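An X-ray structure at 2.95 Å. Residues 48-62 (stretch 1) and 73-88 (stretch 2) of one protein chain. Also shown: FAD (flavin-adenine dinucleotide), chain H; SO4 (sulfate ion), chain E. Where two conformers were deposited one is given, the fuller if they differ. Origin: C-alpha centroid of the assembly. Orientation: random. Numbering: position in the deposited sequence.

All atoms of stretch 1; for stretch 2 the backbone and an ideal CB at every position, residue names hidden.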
# COMPACT_ATOMS: atom_id res chain seq x y z
N LYS A 48 10.08 -15.23 -3.27
CA LYS A 48 10.06 -16.64 -2.93
C LYS A 48 9.99 -16.74 -1.42
O LYS A 48 10.85 -16.22 -0.71
CB LYS A 48 11.28 -17.39 -3.47
CG LYS A 48 11.06 -18.01 -4.85
CD LYS A 48 12.07 -19.10 -5.20
CE LYS A 48 11.94 -19.53 -6.66
NZ LYS A 48 12.93 -20.58 -7.05
N ILE A 49 8.94 -17.37 -0.94
CA ILE A 49 8.81 -17.70 0.46
C ILE A 49 9.13 -19.19 0.63
O ILE A 49 8.47 -20.04 0.02
CB ILE A 49 7.38 -17.43 0.95
CG1 ILE A 49 7.20 -15.96 1.29
CG2 ILE A 49 7.12 -18.22 2.18
CD1 ILE A 49 6.93 -15.12 0.10
N PRO A 50 10.14 -19.51 1.45
CA PRO A 50 10.61 -20.89 1.61
C PRO A 50 9.84 -21.63 2.69
O PRO A 50 8.94 -21.04 3.31
CB PRO A 50 12.04 -20.67 2.09
CG PRO A 50 11.84 -19.55 3.08
CD PRO A 50 10.77 -18.64 2.46
N LYS A 51 10.17 -22.90 2.91
CA LYS A 51 9.64 -23.61 4.07
C LYS A 51 10.20 -22.91 5.30
O LYS A 51 11.34 -22.45 5.29
CB LYS A 51 10.06 -25.08 4.04
CG LYS A 51 9.47 -25.88 2.88
CD LYS A 51 9.77 -27.39 2.95
CE LYS A 51 8.98 -28.09 4.07
NZ LYS A 51 8.99 -29.58 3.99
N TYR A 52 9.41 -22.79 6.35
CA TYR A 52 9.85 -22.06 7.52
C TYR A 52 8.88 -22.13 8.70
O TYR A 52 7.77 -22.65 8.61
CB TYR A 52 10.08 -20.60 7.16
CG TYR A 52 8.80 -19.81 7.15
CD1 TYR A 52 8.10 -19.61 5.98
CD2 TYR A 52 8.27 -19.30 8.33
CE1 TYR A 52 6.92 -18.90 5.97
CE2 TYR A 52 7.09 -18.59 8.33
CZ TYR A 52 6.42 -18.39 7.15
OH TYR A 52 5.23 -17.69 7.13
N ASN A 53 9.33 -21.55 9.80
CA ASN A 53 8.61 -21.59 11.06
C ASN A 53 8.86 -20.27 11.75
O ASN A 53 10.01 -19.88 11.88
CB ASN A 53 9.24 -22.70 11.89
CG ASN A 53 8.32 -23.21 12.96
OD1 ASN A 53 7.62 -22.45 13.62
ND2 ASN A 53 8.32 -24.53 13.16
N ILE A 54 7.82 -19.57 12.20
CA ILE A 54 8.10 -18.40 13.04
C ILE A 54 7.10 -17.89 14.07
O ILE A 54 5.92 -17.74 13.80
CB ILE A 54 8.57 -17.17 12.26
CG1 ILE A 54 9.53 -16.38 13.16
CG2 ILE A 54 7.38 -16.35 11.80
CD1 ILE A 54 9.64 -14.92 12.86
N ARG A 55 7.61 -17.58 15.26
CA ARG A 55 6.83 -16.95 16.32
C ARG A 55 6.78 -15.42 16.15
O ARG A 55 7.80 -14.77 15.94
CB ARG A 55 7.44 -17.29 17.68
CG ARG A 55 7.54 -18.77 17.99
CD ARG A 55 8.04 -19.03 19.40
NE ARG A 55 9.42 -19.51 19.43
CZ ARG A 55 10.18 -19.53 20.53
NH1 ARG A 55 9.70 -19.08 21.68
NH2 ARG A 55 11.42 -19.99 20.47
N TYR A 56 5.58 -14.85 16.25
CA TYR A 56 5.39 -13.41 16.15
C TYR A 56 6.11 -12.63 17.28
O TYR A 56 6.27 -11.42 17.19
CB TYR A 56 3.90 -13.07 16.18
CG TYR A 56 3.22 -13.09 14.83
CD1 TYR A 56 2.20 -12.21 14.53
CD2 TYR A 56 3.61 -14.00 13.84
CE1 TYR A 56 1.57 -12.24 13.30
CE2 TYR A 56 3.00 -14.03 12.61
CZ TYR A 56 1.98 -13.15 12.34
OH TYR A 56 1.35 -13.16 11.12
N ALA A 57 6.51 -13.33 18.33
CA ALA A 57 7.17 -12.67 19.44
C ALA A 57 8.58 -12.26 19.04
O ALA A 57 9.29 -11.61 19.80
CB ALA A 57 7.20 -13.57 20.65
N ASP A 58 8.96 -12.64 17.83
CA ASP A 58 10.30 -12.40 17.33
C ASP A 58 10.36 -11.14 16.49
O ASP A 58 11.41 -10.79 15.96
CB ASP A 58 10.75 -13.57 16.47
CG ASP A 58 11.09 -14.81 17.29
OD1 ASP A 58 10.79 -15.95 16.81
OD2 ASP A 58 11.66 -14.62 18.40
N TYR A 59 9.23 -10.47 16.34
CA TYR A 59 9.14 -9.37 15.40
C TYR A 59 9.70 -8.08 15.99
O TYR A 59 9.66 -7.89 17.20
CB TYR A 59 7.69 -9.16 14.99
CG TYR A 59 7.15 -10.17 14.00
CD1 TYR A 59 7.99 -10.88 13.16
CD2 TYR A 59 5.78 -10.36 13.88
CE1 TYR A 59 7.48 -11.78 12.24
CE2 TYR A 59 5.25 -11.26 12.97
CZ TYR A 59 6.10 -11.97 12.15
OH TYR A 59 5.56 -12.87 11.24
N ASP A 60 10.22 -7.21 15.15
CA ASP A 60 10.74 -5.93 15.61
C ASP A 60 9.73 -4.83 15.31
O ASP A 60 9.54 -4.45 14.15
CB ASP A 60 12.07 -5.60 14.93
CG ASP A 60 12.85 -4.51 15.67
OD1 ASP A 60 12.28 -3.88 16.58
OD2 ASP A 60 14.04 -4.30 15.35
N ILE A 61 9.08 -4.33 16.36
CA ILE A 61 8.08 -3.26 16.24
C ILE A 61 8.41 -2.06 17.13
O ILE A 61 8.63 -2.21 18.32
CB ILE A 61 6.67 -3.78 16.64
CG1 ILE A 61 6.37 -5.11 15.94
CG2 ILE A 61 5.60 -2.72 16.33
CD1 ILE A 61 6.04 -4.92 14.49
N GLN A 62 8.41 -0.85 16.57
CA GLN A 62 8.70 0.34 17.37
C GLN A 62 7.64 0.70 18.42
O GLN A 62 6.47 0.35 18.30
CB GLN A 62 8.93 1.55 16.47
CG GLN A 62 9.89 1.33 15.34
CD GLN A 62 9.18 0.86 14.11
OE1 GLN A 62 8.77 -0.30 14.02
NE2 GLN A 62 9.02 1.75 13.13
N UNK A 73 -3.24 -9.26 21.34
CA UNK A 73 -2.37 -10.41 21.59
C UNK A 73 -1.87 -11.03 20.29
O UNK A 73 -2.04 -12.22 20.03
CB UNK A 73 -3.11 -11.46 22.42
N UNK A 74 -1.24 -10.20 19.47
CA UNK A 74 -0.72 -10.64 18.19
C UNK A 74 0.61 -11.33 18.42
O UNK A 74 1.06 -12.12 17.59
CB UNK A 74 -0.57 -9.47 17.22
N UNK A 75 1.25 -11.03 19.55
CA UNK A 75 2.55 -11.58 19.86
C UNK A 75 2.45 -13.07 20.13
O UNK A 75 3.47 -13.76 20.22
CB UNK A 75 3.16 -10.86 21.06
N UNK A 76 1.22 -13.56 20.29
CA UNK A 76 1.02 -14.96 20.57
C UNK A 76 0.86 -15.80 19.31
O UNK A 76 0.90 -17.03 19.38
CB UNK A 76 -0.21 -15.13 21.47
N UNK A 77 0.70 -15.14 18.17
CA UNK A 77 0.58 -15.86 16.89
C UNK A 77 1.87 -16.61 16.53
O UNK A 77 2.96 -16.22 16.93
CB UNK A 77 0.22 -14.88 15.77
N UNK A 78 1.73 -17.73 15.81
CA UNK A 78 2.87 -18.40 15.16
C UNK A 78 2.46 -18.82 13.75
O UNK A 78 1.27 -18.90 13.47
CB UNK A 78 3.33 -19.61 15.97
N UNK A 79 3.42 -19.07 12.88
CA UNK A 79 3.12 -19.47 11.50
C UNK A 79 4.11 -20.48 10.91
O UNK A 79 5.31 -20.21 10.85
CB UNK A 79 3.09 -18.23 10.61
N UNK A 80 3.59 -21.62 10.47
CA UNK A 80 4.39 -22.67 9.85
C UNK A 80 4.07 -22.78 8.35
O UNK A 80 2.92 -22.97 7.96
CB UNK A 80 4.14 -24.01 10.55
N UNK A 81 5.08 -22.66 7.50
CA UNK A 81 4.86 -22.90 6.07
C UNK A 81 5.55 -24.18 5.66
O UNK A 81 6.75 -24.32 5.85
CB UNK A 81 5.37 -21.73 5.23
N UNK A 82 4.81 -25.12 5.08
CA UNK A 82 5.41 -26.42 4.78
C UNK A 82 5.61 -26.67 3.29
O UNK A 82 5.89 -27.79 2.89
CB UNK A 82 4.54 -27.53 5.36
N UNK A 83 5.49 -25.63 2.48
CA UNK A 83 5.75 -25.77 1.06
C UNK A 83 6.16 -24.45 0.40
O UNK A 83 5.47 -23.44 0.53
CB UNK A 83 4.51 -26.33 0.37
N UNK A 84 7.29 -24.47 -0.29
CA UNK A 84 7.80 -23.28 -0.97
C UNK A 84 6.72 -22.65 -1.83
O UNK A 84 5.93 -23.35 -2.45
CB UNK A 84 9.02 -23.63 -1.83
N UNK A 85 6.69 -21.32 -1.85
CA UNK A 85 5.68 -20.58 -2.59
C UNK A 85 6.15 -19.20 -3.03
O UNK A 85 7.25 -18.77 -2.71
CB UNK A 85 4.42 -20.44 -1.74
N UNK A 86 5.30 -18.51 -3.76
CA UNK A 86 5.67 -17.24 -4.37
C UNK A 86 4.55 -16.23 -4.10
O UNK A 86 3.37 -16.59 -4.06
CB UNK A 86 5.92 -17.40 -5.87
N UNK A 87 4.89 -14.97 -3.90
CA UNK A 87 3.85 -14.00 -3.57
C UNK A 87 4.09 -12.63 -4.19
O UNK A 87 5.24 -12.21 -4.38
CB UNK A 87 3.74 -13.86 -2.05
N UNK A 88 2.99 -11.94 -4.47
CA UNK A 88 3.06 -10.66 -5.19
C UNK A 88 3.16 -9.43 -4.28
O UNK A 88 2.38 -9.27 -3.34
CB UNK A 88 1.83 -10.52 -6.08
PA FAD H . -2.02 -15.95 2.99
O1A FAD H . -2.22 -15.89 1.48
O2A FAD H . -1.42 -17.27 3.49
O5B FAD H . -3.42 -15.66 3.76
C5B FAD H . -4.05 -14.39 3.65
C4B FAD H . -5.05 -14.20 4.79
O4B FAD H . -6.03 -15.21 4.74
C3B FAD H . -4.38 -14.28 6.15
O3B FAD H . -4.79 -13.17 6.92
C2B FAD H . -4.91 -15.55 6.79
O2B FAD H . -5.14 -15.35 8.16
C1B FAD H . -6.21 -15.77 6.03
N9A FAD H . -6.65 -17.20 5.96
C8A FAD H . -5.91 -18.30 5.59
N7A FAD H . -6.71 -19.40 5.67
C5A FAD H . -7.95 -19.02 6.08
C6A FAD H . -9.14 -19.72 6.33
N6A FAD H . -9.17 -21.05 6.24
N1A FAD H . -10.27 -19.03 6.75
C2A FAD H . -10.23 -17.66 6.93
N3A FAD H . -9.05 -16.97 6.68
C4A FAD H . -7.93 -17.63 6.27
N1 FAD H . 0.11 -7.01 -0.50
C2 FAD H . 0.86 -6.06 0.15
O2 FAD H . 0.88 -6.08 1.37
N3 FAD H . 1.57 -5.12 -0.58
C4 FAD H . 1.54 -5.12 -1.97
O4 FAD H . 2.16 -4.30 -2.68
C4X FAD H . 0.78 -6.09 -2.61
N5 FAD H . 0.75 -6.10 -3.99
C5X FAD H . -0.01 -7.06 -4.63
C6 FAD H . -0.05 -7.05 -6.02
C7 FAD H . -0.80 -8.00 -6.70
C7M FAD H . -0.80 -7.96 -8.21
C8 FAD H . -1.51 -8.96 -5.98
C8M FAD H . -2.33 -9.99 -6.69
C9 FAD H . -1.47 -8.95 -4.59
C9A FAD H . -0.72 -8.01 -3.90
N10 FAD H . -0.68 -7.99 -2.51
C10 FAD H . 0.07 -7.03 -1.87
C1' FAD H . -1.25 -9.10 -1.68
C2' FAD H . -0.14 -10.10 -1.38
O2' FAD H . 0.31 -10.64 -2.60
C3' FAD H . -0.60 -11.23 -0.47
O3' FAD H . -1.88 -11.70 -0.85
C4' FAD H . -0.60 -10.76 0.97
O4' FAD H . 0.75 -10.58 1.32
C5' FAD H . -1.20 -11.81 1.89
O5' FAD H . -0.68 -13.07 1.53
P FAD H . 0.00 -14.01 2.63
O1P FAD H . 0.79 -15.11 1.97
O2P FAD H . 0.84 -13.17 3.57
O3P FAD H . -1.23 -14.62 3.45
S SO4 E . 11.37 4.91 13.17
O1 SO4 E . 11.50 4.44 11.79
O2 SO4 E . 11.93 6.25 13.23
O3 SO4 E . 9.96 4.98 13.54
O4 SO4 E . 12.08 4.03 14.10

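Position 73 has positive phi (52°) and nothing of stretch 1 near its CB; glycine, asparagine or aspartate tolerate such a backbone, and the residue is Asp73. At 74 the CB lies sideways, 4.7 Å from Tyr56 CD1, so a small residue suffices; it is Ala74.

The CB of 75 points away, yet a long side chain could bend back along the segment from Tyr56 to Ile61. A large aromatic or a long aliphatic chain would suit. Trp75 fills the space: its CH2 packs 3.6 Å from Ile61 CG1, and its ring edge meets Tyr56 O, 3.4 Å from Trp75 CE3. Position 76 points away, where small polar residues are at home; it is Ser76.

At 77 the CB points toward stretch 1 and sits above the Tyr56 ring; any residue with a CB could lay it there, and a medium or large apolar one would suit. Leu77 places CB 3.7 Å from the ring centroid, a CH-pi contact, while Leu77 O accepts from Tyr56 N at 3.0 Å.

From 78 to 81 the backbone runs antiparallel to strand 52-55, and, as in any extended strand, alternate side chains share a face. Position 78 joins Asn53 and Arg55 on one face; a beta-branched or polar residue would fit, and Thr78 rests CG2 3.7 Å from Arg55 CG. On the other face, 79 lies between Tyr52 OH and the Tyr56 ring, with room for a small or medium side chain. Cys79 brings SG to 3.4 Å from Tyr52 OH. Position 80 returns to Asn53's face, suiting a long polar chain; Lys80 lays CD 3.2 Å from Asn53 ND2.

Position 81 is tight: its ideal CB is 3.3 Å from Tyr52 CE1 and 4.1 Å from Pro50 O, an acceptor in the loop between the two ladders. A compact donor is favoured. Asn81 ND2 donates to Pro50 O at 2.8 Å, bridging to the loop where the register shifts by one.

The CBs of 82 and 83 point away, suiting polar residues; they are Glu82 and Glu83. Position 84 points sideways beside Pro50, where a chain with a methylene stem could lie; Glu84 CG is 3.8 Å from Pro50 CA.

Position 85 pairs with Ile49, favouring a beta-branched residue: Thr85 CG2 packs 3.8 Å from Ile49 CB. Position 86 shares a face with Lys48, its non-hydrogen-bonded partner, so a beta-branched or longer polar residue would suit; Val86 CG2 lies 4.3 Å from Lys48 CG. At 87, near Ile49 CD1 and with the FAD phosphates beyond, a long cation fits; Arg87 NE and NH1 each donate to FAD O1P at 3.0 Å. At 88 nothing of stretch 1 constrains the CB, so many residues would do; Ala88 O accepts from FAD O2' at 2.6 Å.

Stretch 2 73-88: DAWSLTCKNEEETVRA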
# COMPACT_ATOMS: atom_id res chain seq x y z
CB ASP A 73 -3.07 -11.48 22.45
CG ASP A 73 -2.15 -12.65 22.81
OD1 ASP A 73 -0.94 -12.43 23.08
OD2 ASP A 73 -2.64 -13.80 22.82
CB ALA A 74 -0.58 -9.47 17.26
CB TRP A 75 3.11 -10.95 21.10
CG TRP A 75 3.20 -9.50 21.04
CD1 TRP A 75 2.45 -8.60 21.74
CD2 TRP A 75 4.12 -8.73 20.25
NE1 TRP A 75 2.84 -7.33 21.43
CE2 TRP A 75 3.87 -7.38 20.51
CE3 TRP A 75 5.13 -9.06 19.35
CZ2 TRP A 75 4.57 -6.35 19.91
CZ3 TRP A 75 5.84 -8.04 18.75
CH2 TRP A 75 5.56 -6.71 19.03
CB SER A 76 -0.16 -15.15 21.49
OG SER A 76 0.30 -15.16 22.82
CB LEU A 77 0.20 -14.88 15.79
CG LEU A 77 -1.25 -14.43 15.90
CD1 LEU A 77 -1.51 -13.19 15.07
CD2 LEU A 77 -2.21 -15.55 15.50
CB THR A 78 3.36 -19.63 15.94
OG1 THR A 78 2.27 -20.52 16.15
CG2 THR A 78 3.95 -19.25 17.26
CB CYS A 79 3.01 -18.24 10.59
SG CYS A 79 2.47 -18.61 8.89
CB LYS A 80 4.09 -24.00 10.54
CG LYS A 80 4.97 -25.16 10.13
CD LYS A 80 5.96 -25.53 11.22
CE LYS A 80 7.01 -26.55 10.74
NZ LYS A 80 6.46 -27.92 10.47
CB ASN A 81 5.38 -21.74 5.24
CG ASN A 81 5.25 -21.99 3.75
OD1 ASN A 81 4.29 -22.60 3.29
ND2 ASN A 81 6.23 -21.51 2.99
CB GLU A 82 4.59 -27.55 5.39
CG GLU A 82 4.42 -27.44 6.90
CD GLU A 82 3.54 -28.56 7.48
OE1 GLU A 82 4.05 -29.70 7.61
OE2 GLU A 82 2.37 -28.28 7.82
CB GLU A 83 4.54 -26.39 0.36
CG GLU A 83 4.85 -27.10 -0.95
CD GLU A 83 3.64 -27.19 -1.87
OE1 GLU A 83 2.58 -26.62 -1.51
OE2 GLU A 83 3.74 -27.83 -2.95
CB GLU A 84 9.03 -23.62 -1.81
CG GLU A 84 10.31 -23.66 -1.00
CD GLU A 84 11.38 -24.55 -1.61
OE1 GLU A 84 11.77 -24.31 -2.78
OE2 GLU A 84 11.85 -25.49 -0.91
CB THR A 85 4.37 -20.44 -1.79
OG1 THR A 85 3.32 -19.99 -2.66
CG2 THR A 85 4.55 -19.45 -0.64
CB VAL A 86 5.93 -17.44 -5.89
CG1 VAL A 86 6.33 -16.14 -6.57
CG2 VAL A 86 7.00 -18.48 -6.11
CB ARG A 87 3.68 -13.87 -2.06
CG ARG A 87 2.34 -13.30 -1.67
CD ARG A 87 1.21 -14.23 -2.08
NE ARG A 87 0.87 -15.19 -1.02
CZ ARG A 87 1.12 -16.49 -1.07
NH1 ARG A 87 0.78 -17.27 -0.05
NH2 ARG A 87 1.71 -17.03 -2.13
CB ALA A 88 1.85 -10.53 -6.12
O HOH W 1 4.57 -15.91 18.88
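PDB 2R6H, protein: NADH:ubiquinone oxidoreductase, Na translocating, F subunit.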